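Ketosynthase (Streptomyces sp. MSC090213JE08, PDB 6KXE) probably acts as a 3-oxoacyl-[acyl-carrier-protein] synthase, a ketosynthase that forms carbon-carbon bonds by condensation. Local coordinates at residues S26-Y31 against L92-G97; R178-L183 against T328-A333; P248-L253 against A369-I374; F335-V340 against A355-V360. All coordinates share one frame; numbering follows the deposited sequence.

Interaction 1. Residues S26-Y31 against L92-G97; sequences SAVSPY and LVASDG
Ser26 meets Ala94 of helix 86-99 through its hydroxyl, and Val28, two residues on along strand 20-29, also points its CB at that helix. The short strand and helix segments run 147° apart in direction and approach to 7.0 Å between axes. With chi1 at 79°, the hydroxyl of Ser26 sits between its own backbone N and carbonyl carbon, and from there OG donates to Ala94 O at 2.6 Å. The donor comes in at a C=O...O angle of 124°, tilted from the carbonyl plane. Beside this bond Ser26 CB rests 3.6 Å from Gly97 C; a CB on Gly97 would fall only 3.2 Å from Ser26 CB, so the missing side chain is consistent with the close approach. The next touching residue is apolar: Val28 CG2 reaches Val93 CG1 at 3.8 Å, the two valines crossing at about a right angle, and also meets Ala94 CB at 4.0 Å. Without the Ser26 hydroxyl, as with an alanine here, Ala94 O would probably lose this short side-chain bond, and the polar tie of strand to helix would go with it. A strand with helices packed in this way is consistent with the layered alpha-beta thiolase fold of beta-ketoacyl synthases.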
loop_
_atom_site.group_PDB
_atom_site.type_symbol
_atom_site.label_atom_id
_atom_site.label_comp_id
_atom_site.label_asym_id
_atom_site.label_seq_id
_atom_site.Cartn_x
_atom_site.Cartn_y
_atom_site.Cartn_z
ATOM N N SER B 26 6.397 20.745 2.401
ATOM C CA SER B 26 7.789 20.649 2.858
ATOM C C SER B 26 8.524 19.644 1.989
ATOM O O SER B 26 7.901 18.846 1.273
ATOM C CB SER B 26 7.911 20.305 4.342
ATOM O OG SER B 26 7.701 18.932 4.536
ATOM N N ALA B 27 9.847 19.751 1.993
ATOM C CA ALA B 27 10.677 18.930 1.119
ATOM C C ALA B 27 12.023 18.724 1.767
ATOM O O ALA B 27 12.576 19.668 2.375
ATOM C CB ALA B 27 10.793 19.549 -0.255
ATOM N N VAL B 28 12.492 17.492 1.640
ATOM C CA VAL B 28 13.894 17.115 1.868
ATOM C C VAL B 28 14.343 16.519 0.548
ATOM O O VAL B 28 13.715 15.570 0.053
ATOM C CB VAL B 28 14.041 16.135 3.043
ATOM C CG1 VAL B 28 15.512 15.816 3.326
ATOM C CG2 VAL B 28 13.330 16.669 4.268
ATOM N N SER B 29 15.360 17.101 -0.066
ATOM C CA SER B 29 15.670 16.831 -1.471
ATOM C C SER B 29 17.173 16.965 -1.686
ATOM O O SER B 29 17.909 17.332 -0.774
ATOM C CB SER B 29 14.869 17.789 -2.296
ATOM O OG SER B 29 15.471 19.076 -2.255
ATOM N N PRO B 30 17.686 16.690 -2.899
ATOM C CA PRO B 30 19.118 16.898 -3.174
ATOM C C PRO B 30 19.538 18.382 -3.175
ATOM O O PRO B 30 20.743 18.671 -3.133
ATOM C CB PRO B 30 19.296 16.262 -4.553
ATOM C CG PRO B 30 18.132 15.286 -4.647
ATOM C CD PRO B 30 16.981 16.030 -4.006
ATOM N N TYR B 31 18.564 19.281 -3.127
ATOM C CA TYR B 31 18.800 20.729 -2.877
ATOM C C TYR B 31 19.096 21.009 -1.401
ATOM O O TYR B 31 19.712 22.057 -1.128
ATOM C CB TYR B 31 17.600 21.576 -3.283
ATOM C CG TYR B 31 17.301 21.591 -4.760
ATOM C CD1 TYR B 31 18.294 21.839 -5.720
ATOM C CD2 TYR B 31 16.014 21.360 -5.207
ATOM C CE1 TYR B 31 17.991 21.895 -7.076
ATOM C CE2 TYR B 31 15.702 21.393 -6.562
ATOM C CZ TYR B 31 16.684 21.689 -7.500
ATOM O OH TYR B 31 16.328 21.700 -8.824
ATOM N N LEU B 92 10.503 11.624 8.261
ATOM C CA LEU B 92 10.337 12.260 9.592
ATOM C C LEU B 92 10.821 13.703 9.497
ATOM O O LEU B 92 10.108 14.600 10.004
ATOM C CB LEU B 92 11.094 11.468 10.648
ATOM C CG LEU B 92 10.543 10.063 10.949
ATOM C CD1 LEU B 92 11.332 9.426 12.075
ATOM C CD2 LEU B 92 9.056 10.078 11.287
ATOM N N VAL B 93 11.952 13.930 8.849
ATOM C CA VAL B 93 12.473 15.321 8.755
ATOM C C VAL B 93 11.499 16.165 7.928
ATOM O O VAL B 93 11.229 17.319 8.300
ATOM C CB VAL B 93 13.909 15.318 8.227
ATOM C CG1 VAL B 93 14.375 16.733 7.916
ATOM C CG2 VAL B 93 14.795 14.672 9.279
ATOM N N ALA B 94 10.904 15.606 6.884
ATOM C CA ALA B 94 9.913 16.336 6.071
ATOM C C ALA B 94 8.676 16.659 6.930
ATOM O O ALA B 94 8.123 17.768 6.806
ATOM C CB ALA B 94 9.580 15.513 4.830
ATOM N N SER B 95 8.223 15.710 7.763
ATOM C CA SER B 95 7.035 15.890 8.622
ATOM C C SER B 95 7.280 17.064 9.584
ATOM O O SER B 95 6.345 17.842 9.782
ATOM C CB SER B 95 6.642 14.616 9.349
ATOM O OG SER B 95 7.546 14.286 10.387
ATOM N N ASP B 96 8.492 17.185 10.127
ATOM C CA ASP B 96 8.879 18.318 11.024
ATOM C C ASP B 96 8.775 19.627 10.228
ATOM O O ASP B 96 8.214 20.578 10.748
ATOM C CB ASP B 96 10.253 18.105 11.664
ATOM C CG ASP B 96 10.276 17.032 12.748
ATOM O OD1 ASP B 96 9.223 16.438 13.040
ATOM O OD2 ASP B 96 11.350 16.807 13.282
ATOM N N GLY B 97 9.287 19.655 9.001
ATOM C CA GLY B 97 9.226 20.830 8.112
ATOM C C GLY B 97 7.803 21.247 7.853
ATOM O O GLY B 97 7.534 22.471 7.708
#

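Interaction 2. Residues R178-L183 against T328-A333; sequences RVSGLL and TGAASA
Arg178 and Ser332 meet through torsions of similar kind: chi1 of -59° in the arginine and -66° in the serine sets CG or OG anti to its carbonyl carbon. A further bend at chi3 (82°) turns the guanidinium across Ser332, whose OG lies 3.2 Å above the plane of the Arg178 guanidinium, offset toward its rim. Although Arg178 NH2 and Ser332 OG are 3.3 Å apart, the angle is too poor for a hydrogen bond. The hydroxyl instead donates to Gly329 O at 2.7 Å, in the carbonyl plane on a lone pair, and that same oxygen also accepts from Ser332 N. A water bridges the two side chains, accepting from Arg178 NH2 at 2.8 Å and from Thr328 N while donating to Ser332 OG. The charge of Arg178 is met by Asp327, in a salt bridge through NH1.

Farther along, another water, bound to main-chain atoms alone, joins the backbones. It donates to Arg178 O at 2.8 Å and to Ala330 O at 2.7 Å, and accepts from Gly181 N and Ala333 N. The dry part of the interface is Ala333 CB, set 3.6 Å from Leu182 CG and likewise close to Arg178 O. Gly181 suits this approach, since a CB there would come within 3.4 Å of Ala333 CB. Two donated and two accepted bonds satisfy four buried main-chain polar atoms through the main-chain water, so direct polar bonding between the segments is replaced by solvent built into the protein interior.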
loop_
_atom_site.group_PDB
_atom_site.type_symbol
_atom_site.label_atom_id
_atom_site.label_comp_id
_atom_site.label_asym_id
_atom_site.label_seq_id
_atom_site.Cartn_x
_atom_site.Cartn_y
_atom_site.Cartn_z
ATOM N N ARG B 178 6.817 6.216 -9.388
ATOM C CA ARG B 178 6.763 7.647 -9.819
ATOM C C ARG B 178 5.368 8.242 -9.690
ATOM O O ARG B 178 5.264 9.480 -9.522
ATOM C CB ARG B 178 7.240 7.777 -11.266
ATOM C CG ARG B 178 8.658 7.267 -11.439
ATOM C CD ARG B 178 9.067 7.359 -12.891
ATOM N NE ARG B 178 9.479 8.722 -13.086
ATOM C CZ ARG B 178 10.638 9.185 -12.655
ATOM N NH1 ARG B 178 11.476 8.372 -12.034
ATOM N NH2 ARG B 178 10.953 10.464 -12.835
ATOM N N VAL B 179 4.317 7.434 -9.764
ATOM C CA VAL B 179 2.946 7.974 -9.620
ATOM C C VAL B 179 2.474 7.914 -8.171
ATOM O O VAL B 179 1.373 8.440 -7.934
ATOM C CB VAL B 179 1.916 7.247 -10.487
ATOM C CG1 VAL B 179 2.226 7.446 -11.963
ATOM C CG2 VAL B 179 1.785 5.786 -10.070
ATOM N N SER B 180 3.240 7.339 -7.258
ATOM C CA SER B 180 2.773 7.077 -5.868
ATOM C C SER B 180 2.327 8.379 -5.166
ATOM O O SER B 180 1.347 8.321 -4.433
ATOM C CB SER B 180 3.802 6.303 -5.066
ATOM O OG SER B 180 4.891 7.144 -4.732
ATOM N N GLY B 181 3.005 9.507 -5.380
ATOM C CA GLY B 181 2.597 10.793 -4.787
ATOM C C GLY B 181 1.198 11.184 -5.236
ATOM O O GLY B 181 0.445 11.771 -4.443
ATOM N N LEU B 182 0.840 10.911 -6.496
ATOM C CA LEU B 182 -0.488 11.299 -7.036
ATOM C C LEU B 182 -1.528 10.255 -6.607
ATOM O O LEU B 182 -2.663 10.655 -6.304
ATOM C CB LEU B 182 -0.422 11.434 -8.556
ATOM C CG LEU B 182 0.568 12.483 -9.080
ATOM C CD1 LEU B 182 0.473 12.625 -10.585
ATOM C CD2 LEU B 182 0.333 13.852 -8.451
ATOM N N LEU B 183 -1.170 8.965 -6.543
ATOM C CA LEU B 183 -2.089 7.948 -5.951
ATOM C C LEU B 183 -2.368 8.325 -4.481
ATOM O O LEU B 183 -3.543 8.208 -4.045
ATOM C CB LEU B 183 -1.455 6.555 -6.042
ATOM C CG LEU B 183 -1.179 6.032 -7.455
ATOM C CD1 LEU B 183 -0.610 4.612 -7.414
ATOM C CD2 LEU B 183 -2.463 6.097 -8.258
ATOM N N THR B 328 14.332 10.591 -8.928
ATOM C CA THR B 328 13.951 10.668 -7.493
ATOM C C THR B 328 12.879 9.626 -7.183
ATOM O O THR B 328 12.338 9.600 -6.042
ATOM C CB THR B 328 13.536 12.097 -7.118
ATOM O OG1 THR B 328 12.317 12.395 -7.806
ATOM C CG2 THR B 328 14.641 13.093 -7.444
ATOM N N GLY B 329 12.645 8.718 -8.115
ATOM C CA GLY B 329 11.802 7.535 -7.854
ATOM C C GLY B 329 10.438 7.945 -7.313
ATOM O O GLY B 329 9.773 8.789 -7.909
ATOM N N ALA B 330 10.023 7.404 -6.174
ATOM C CA ALA B 330 8.677 7.681 -5.623
ATOM C C ALA B 330 8.559 9.151 -5.201
ATOM O O ALA B 330 7.428 9.599 -5.119
ATOM C CB ALA B 330 8.340 6.753 -4.493
ATOM N N ALA B 331 9.653 9.876 -4.952
ATOM C CA ALA B 331 9.540 11.308 -4.568
ATOM C C ALA B 331 9.049 12.156 -5.751
ATOM O O ALA B 331 8.553 13.264 -5.478
ATOM C CB ALA B 331 10.835 11.841 -3.985
ATOM N N SER B 332 9.208 11.691 -6.994
ATOM C CA SER B 332 8.978 12.440 -8.274
ATOM C C SER B 332 7.770 13.363 -8.210
ATOM O O SER B 332 7.928 14.596 -8.285
ATOM C CB SER B 332 8.786 11.497 -9.452
ATOM O OG SER B 332 9.967 10.785 -9.719
ATOM N N ALA B 333 6.566 12.808 -8.146
ATOM C CA ALA B 333 5.328 13.600 -8.300
ATOM C C ALA B 333 5.190 14.605 -7.156
ATOM O O ALA B 333 4.605 15.689 -7.387
ATOM C CB ALA B 333 4.116 12.725 -8.383
HETATM O O HOH W 1 5.408 10.202 -6.865
HETATM O O HOH W 2 12.581 11.771 -10.975
#

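Interaction 3. Residues P248-L253 against A369-I374; sequences PLAAVL and AVLRLI
Backbone hydrogen bonds join Ala251 and Arg372 in both directions: Ala251 N to Arg372 O at 2.8 Å, and Arg372 N to Ala251 O at 2.9 Å. Together they make Ala251-Arg372 a hydrogen-bonded antiparallel pair, and Ala250-Leu373 and Val252-Leu371 on either side are non-hydrogen-bonded pairs. Two more bonds extend the ladder: Leu253 N to Val370 O, and Ile374 N to Leu249 O, which is straight at hydrogen (170°). CA-H...O contacts add to these, with Ala250 CA 3.1 Å from Arg372 O.

Apolar contacts divide between the sheet's faces. Val252 and Leu371 lie side by side, CG2 to CD2 at 4.0 Å, on the same face as Ala250 and Leu373, where Leu341 and Val340 of helix 332-346 pack. Leu253 CD1 touches Arg372 CB at 4.0 Å, while the guanidinium end of Arg372 bonds to Gly352 O through NH1. Cutting Leu253 back to an alanine is likely to open a gap between the aliphatic base of Arg372 and Ala280 of helix 265-280. At the far end Ile374 CD1 packs on Pro248 CB at 3.9 Å.

Leu249 and Ala250 both face Ile22 of strand 20-29, a classic beta bulge at the start of strand 250-259, within a sheet covered by helices as in the thiolase fold.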
loop_
_atom_site.group_PDB
_atom_site.type_symbol
_atom_site.label_atom_id
_atom_site.label_comp_id
_atom_site.label_asym_id
_atom_site.label_seq_id
_atom_site.Cartn_x
_atom_site.Cartn_y
_atom_site.Cartn_z
ATOM N N PRO B 248 -5.340 28.719 1.282
ATOM C CA PRO B 248 -5.056 27.690 0.286
ATOM C C PRO B 248 -3.941 28.128 -0.670
ATOM O O PRO B 248 -3.955 29.244 -1.161
ATOM C CB PRO B 248 -6.399 27.472 -0.400
ATOM C CG PRO B 248 -7.147 28.766 -0.206
ATOM C CD PRO B 248 -6.728 29.213 1.176
ATOM N N LEU B 249 -2.956 27.256 -0.882
ATOM C CA LEU B 249 -1.924 27.461 -1.916
ATOM C C LEU B 249 -2.463 26.973 -3.252
ATOM O O LEU B 249 -2.170 27.591 -4.254
ATOM C CB LEU B 249 -0.647 26.732 -1.517
ATOM C CG LEU B 249 -0.086 27.151 -0.157
ATOM C CD1 LEU B 249 1.165 26.357 0.139
ATOM C CD2 LEU B 249 0.214 28.649 -0.077
ATOM N N ALA B 250 -3.244 25.903 -3.265
ATOM C CA ALA B 250 -3.794 25.319 -4.507
ATOM C C ALA B 250 -5.020 24.461 -4.173
ATOM O O ALA B 250 -5.054 23.859 -3.109
ATOM C CB ALA B 250 -2.725 24.529 -5.230
ATOM N N ALA B 251 -6.000 24.435 -5.067
ATOM C CA ALA B 251 -7.152 23.514 -5.013
ATOM C C ALA B 251 -6.788 22.309 -5.875
ATOM O O ALA B 251 -6.258 22.490 -7.010
ATOM C CB ALA B 251 -8.405 24.203 -5.492
ATOM N N VAL B 252 -7.106 21.112 -5.394
ATOM C CA VAL B 252 -6.964 19.862 -6.201
ATOM C C VAL B 252 -8.260 19.658 -6.976
ATOM O O VAL B 252 -9.256 19.275 -6.328
ATOM C CB VAL B 252 -6.631 18.643 -5.322
ATOM C CG1 VAL B 252 -6.453 17.401 -6.180
ATOM C CG2 VAL B 252 -5.398 18.922 -4.485
ATOM N N LEU B 253 -8.281 20.003 -8.267
ATOM C CA LEU B 253 -9.531 19.979 -9.074
ATOM C C LEU B 253 -9.789 18.560 -9.561
ATOM O O LEU B 253 -10.962 18.205 -9.690
ATOM C CB LEU B 253 -9.413 20.958 -10.236
ATOM C CG LEU B 253 -9.295 22.440 -9.852
ATOM C CD1 LEU B 253 -9.392 23.280 -11.107
ATOM C CD2 LEU B 253 -10.367 22.874 -8.856
ATOM N N ALA B 369 -2.584 15.159 -12.201
ATOM C CA ALA B 369 -3.342 16.030 -11.289
ATOM C C ALA B 369 -3.499 17.419 -11.928
ATOM O O ALA B 369 -2.527 17.959 -12.494
ATOM C CB ALA B 369 -2.665 16.081 -9.946
ATOM N N VAL B 370 -4.675 17.991 -11.768
ATOM C CA VAL B 370 -4.970 19.384 -12.205
ATOM C C VAL B 370 -5.223 20.216 -10.962
ATOM O O VAL B 370 -6.149 19.873 -10.210
ATOM C CB VAL B 370 -6.174 19.443 -13.157
ATOM C CG1 VAL B 370 -6.485 20.884 -13.495
ATOM C CG2 VAL B 370 -5.919 18.651 -14.419
ATOM N N LEU B 371 -4.457 21.293 -10.782
ATOM C CA LEU B 371 -4.556 22.179 -9.606
ATOM C C LEU B 371 -5.043 23.547 -10.076
ATOM O O LEU B 371 -4.687 23.920 -11.200
ATOM C CB LEU B 371 -3.194 22.325 -8.939
ATOM C CG LEU B 371 -2.479 21.017 -8.585
ATOM C CD1 LEU B 371 -1.149 21.331 -7.937
ATOM C CD2 LEU B 371 -3.317 20.134 -7.686
ATOM N N ARG B 372 -5.873 24.210 -9.273
ATOM C CA ARG B 372 -6.034 25.686 -9.377
ATOM C C ARG B 372 -5.124 26.332 -8.332
ATOM O O ARG B 372 -5.306 26.138 -7.114
ATOM C CB ARG B 372 -7.465 26.187 -9.230
ATOM C CG ARG B 372 -7.570 27.611 -9.767
ATOM C CD ARG B 372 -8.946 28.122 -9.980
ATOM N NE ARG B 372 -9.716 27.425 -10.996
ATOM C CZ ARG B 372 -9.655 27.617 -12.312
ATOM N NH1 ARG B 372 -8.781 28.435 -12.879
ATOM N NH2 ARG B 372 -10.483 26.941 -13.072
ATOM N N LEU B 373 -4.150 27.096 -8.797
ATOM C CA LEU B 373 -3.276 27.884 -7.907
ATOM C C LEU B 373 -4.080 29.025 -7.298
ATOM O O LEU B 373 -4.891 29.663 -8.027
ATOM C CB LEU B 373 -2.069 28.333 -8.717
ATOM C CG LEU B 373 -1.375 27.158 -9.419
ATOM C CD1 LEU B 373 -0.279 27.666 -10.344
ATOM C CD2 LEU B 373 -0.816 26.205 -8.386
ATOM N N ILE B 374 -3.881 29.249 -6.004
ATOM C CA ILE B 374 -4.549 30.347 -5.254
ATOM C C ILE B 374 -3.451 31.197 -4.618
ATOM O O ILE B 374 -2.953 32.053 -5.332
ATOM C CB ILE B 374 -5.581 29.773 -4.276
ATOM C CG1 ILE B 374 -6.585 28.897 -5.035
ATOM C CG2 ILE B 374 -6.240 30.908 -3.509
ATOM C CD1 ILE B 374 -7.457 28.035 -4.162
#

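Interaction 4. Residues F335-V340 against A355-V360; sequences FQIAAV and ALVCAV
Gln336 reaches from helix 332-346 to strand 354-360, its CB pointing at the strand and meeting Val357 CG1 at 3.7 Å. Its chi1 of -69° sets CG anti to the carbonyl carbon, and the chain then runs extended, carrying the amide past the same valine. At the end the two branches part. OE1 is turned to the side of Ala359 CB, whereas NE2 donates to Cys358 O at 2.9 Å with an N-H...O angle of 160°. The acceptor lies almost in the plane of the Gln336 amide, but the donor stands 36° out of the carbonyl plane of Cys358. NE2 also touches Val357 CG1 at 3.5 Å and makes a weak hydrogen bond to Val291 O on the neighbouring parallel strand, so NE2 has one good and one weak acceptor, on two neighbouring strands.

The two segments run nearly antiparallel, with axes 8.7 Å apart, which is a helix lying along a sheet. Helix 298-310 packs against Cys358, whose CB points away from helix 332-346; this helix-sheet-helix layering is consistent with the thiolase fold.

Val357 sends its other methyl, CG2, to Val340 CG2 at 3.9 Å, the side chains crossing at a slant, and to Ile337 CG1 at 4.1 Å, approached at about a right angle. One helical turn beyond Gln336, Val340 CG1 closes on Ala355 CB at 3.5 Å.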
loop_
_atom_site.group_PDB
_atom_site.type_symbol
_atom_site.label_atom_id
_atom_site.label_comp_id
_atom_site.label_asym_id
_atom_site.label_seq_id
_atom_site.Cartn_x
_atom_site.Cartn_y
_atom_site.Cartn_z
ATOM N N PHE B 335 7.791 16.080 -5.581
ATOM C CA PHE B 335 8.736 17.162 -5.973
ATOM C C PHE B 335 8.126 18.023 -7.084
ATOM O O PHE B 335 8.331 19.267 -7.093
ATOM C CB PHE B 335 10.092 16.593 -6.368
ATOM C CG PHE B 335 10.945 16.110 -5.221
ATOM C CD1 PHE B 335 10.600 16.384 -3.907
ATOM C CD2 PHE B 335 12.100 15.387 -5.455
ATOM C CE1 PHE B 335 11.413 15.984 -2.852
ATOM C CE2 PHE B 335 12.903 14.955 -4.401
ATOM C CZ PHE B 335 12.551 15.254 -3.100
ATOM N N GLN B 336 7.389 17.395 -8.001
ATOM C CA GLN B 336 6.742 18.117 -9.124
ATOM C C GLN B 336 5.684 19.080 -8.574
ATOM O O GLN B 336 5.650 20.226 -9.026
ATOM C CB GLN B 336 6.167 17.120 -10.138
ATOM C CG GLN B 336 7.249 16.373 -10.894
ATOM C CD GLN B 336 6.649 15.180 -11.586
ATOM O OE1 GLN B 336 7.086 14.040 -11.396
ATOM N NE2 GLN B 336 5.626 15.446 -12.386
ATOM N N ILE B 337 4.826 18.623 -7.666
ATOM C CA ILE B 337 3.827 19.515 -7.019
ATOM C C ILE B 337 4.563 20.627 -6.260
ATOM O O ILE B 337 4.142 21.812 -6.370
ATOM C CB ILE B 337 2.876 18.739 -6.116
ATOM C CG1 ILE B 337 2.021 17.774 -6.949
ATOM C CG2 ILE B 337 2.009 19.707 -5.308
ATOM C CD1 ILE B 337 1.268 16.749 -6.148
ATOM N N ALA B 338 5.598 20.282 -5.501
ATOM C CA ALA B 338 6.389 21.271 -4.742
ATOM C C ALA B 338 6.960 22.324 -5.719
ATOM O O ALA B 338 6.836 23.547 -5.361
ATOM C CB ALA B 338 7.435 20.623 -3.868
ATOM N N ALA B 339 7.512 21.932 -6.875
ATOM C CA ALA B 339 8.076 22.892 -7.863
ATOM C C ALA B 339 6.965 23.848 -8.326
ATOM O O ALA B 339 7.183 25.070 -8.410
ATOM C CB ALA B 339 8.703 22.166 -9.011
ATOM N N VAL B 340 5.782 23.317 -8.594
ATOM C CA VAL B 340 4.599 24.121 -9.000
ATOM C C VAL B 340 4.272 25.129 -7.903
ATOM O O VAL B 340 4.113 26.313 -8.246
ATOM C CB VAL B 340 3.385 23.248 -9.346
ATOM C CG1 VAL B 340 2.115 24.096 -9.456
ATOM C CG2 VAL B 340 3.637 22.447 -10.617
ATOM N N ALA B 355 -2.459 24.505 -13.061
ATOM C CA ALA B 355 -1.212 23.717 -13.162
ATOM C C ALA B 355 -1.562 22.249 -13.365
ATOM O O ALA B 355 -2.619 21.787 -12.829
ATOM C CB ALA B 355 -0.411 23.916 -11.903
ATOM N N LEU B 356 -0.734 21.567 -14.126
ATOM C CA LEU B 356 -0.919 20.139 -14.414
ATOM C C LEU B 356 0.383 19.452 -14.030
ATOM O O LEU B 356 1.492 19.911 -14.422
ATOM C CB LEU B 356 -1.272 19.975 -15.899
ATOM C CG LEU B 356 -1.523 18.551 -16.381
ATOM C CD1 LEU B 356 -2.436 18.541 -17.603
ATOM C CD2 LEU B 356 -0.219 17.833 -16.692
ATOM N N VAL B 357 0.252 18.347 -13.308
ATOM C CA VAL B 357 1.419 17.527 -12.919
ATOM C C VAL B 357 1.133 16.139 -13.440
ATOM O O VAL B 357 0.004 15.630 -13.186
ATOM C CB VAL B 357 1.547 17.536 -11.393
ATOM C CG1 VAL B 357 2.613 16.583 -10.946
ATOM C CG2 VAL B 357 1.862 18.947 -10.913
ATOM N N CYS B 358 2.097 15.505 -14.069
ATOM C CA CYS B 358 1.842 14.110 -14.482
ATOM C C CYS B 358 3.083 13.264 -14.333
ATOM O O CYS B 358 4.177 13.781 -14.221
ATOM C CB CYS B 358 1.286 14.064 -15.884
ATOM S SG CYS B 358 2.470 14.712 -17.055
ATOM N N ALA B 359 2.869 11.962 -14.250
ATOM C CA ALA B 359 3.989 11.031 -14.099
ATOM C C ALA B 359 3.634 9.717 -14.736
ATOM O O ALA B 359 2.421 9.341 -14.784
ATOM C CB ALA B 359 4.298 10.831 -12.628
ATOM N N VAL B 360 4.669 9.001 -15.130
ATOM C CA VAL B 360 4.484 7.634 -15.698
ATOM C C VAL B 360 5.430 6.707 -14.956
ATOM O O VAL B 360 6.563 7.048 -14.796
ATOM C CB VAL B 360 4.729 7.615 -17.219
ATOM C CG1 VAL B 360 3.808 8.615 -17.911
ATOM C CG2 VAL B 360 6.172 7.924 -17.542
#

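Interactions 1, 2 and 4 are buried, and interaction 2 lies deepest, about 5 Å from the chain centre to its own; interaction 3, about 17 Å out, is only partly buried. Helix 332-346 serves both interaction 2, near its start, and interaction 4, where Phe335 also packs against Val28 of interaction 1. Interactions 3 and 4 share a sheet: Leu371 N probably bonds to Ala355 O, and Leu373 CD2 packs on Val340 CG1. The chemistry follows position, with strand pairing in interaction 3, single side-chain hydrogen bonds amid apolar packing in the helix-on-sheet interactions 1 and 4, and bridging waters between the segments of interaction 2.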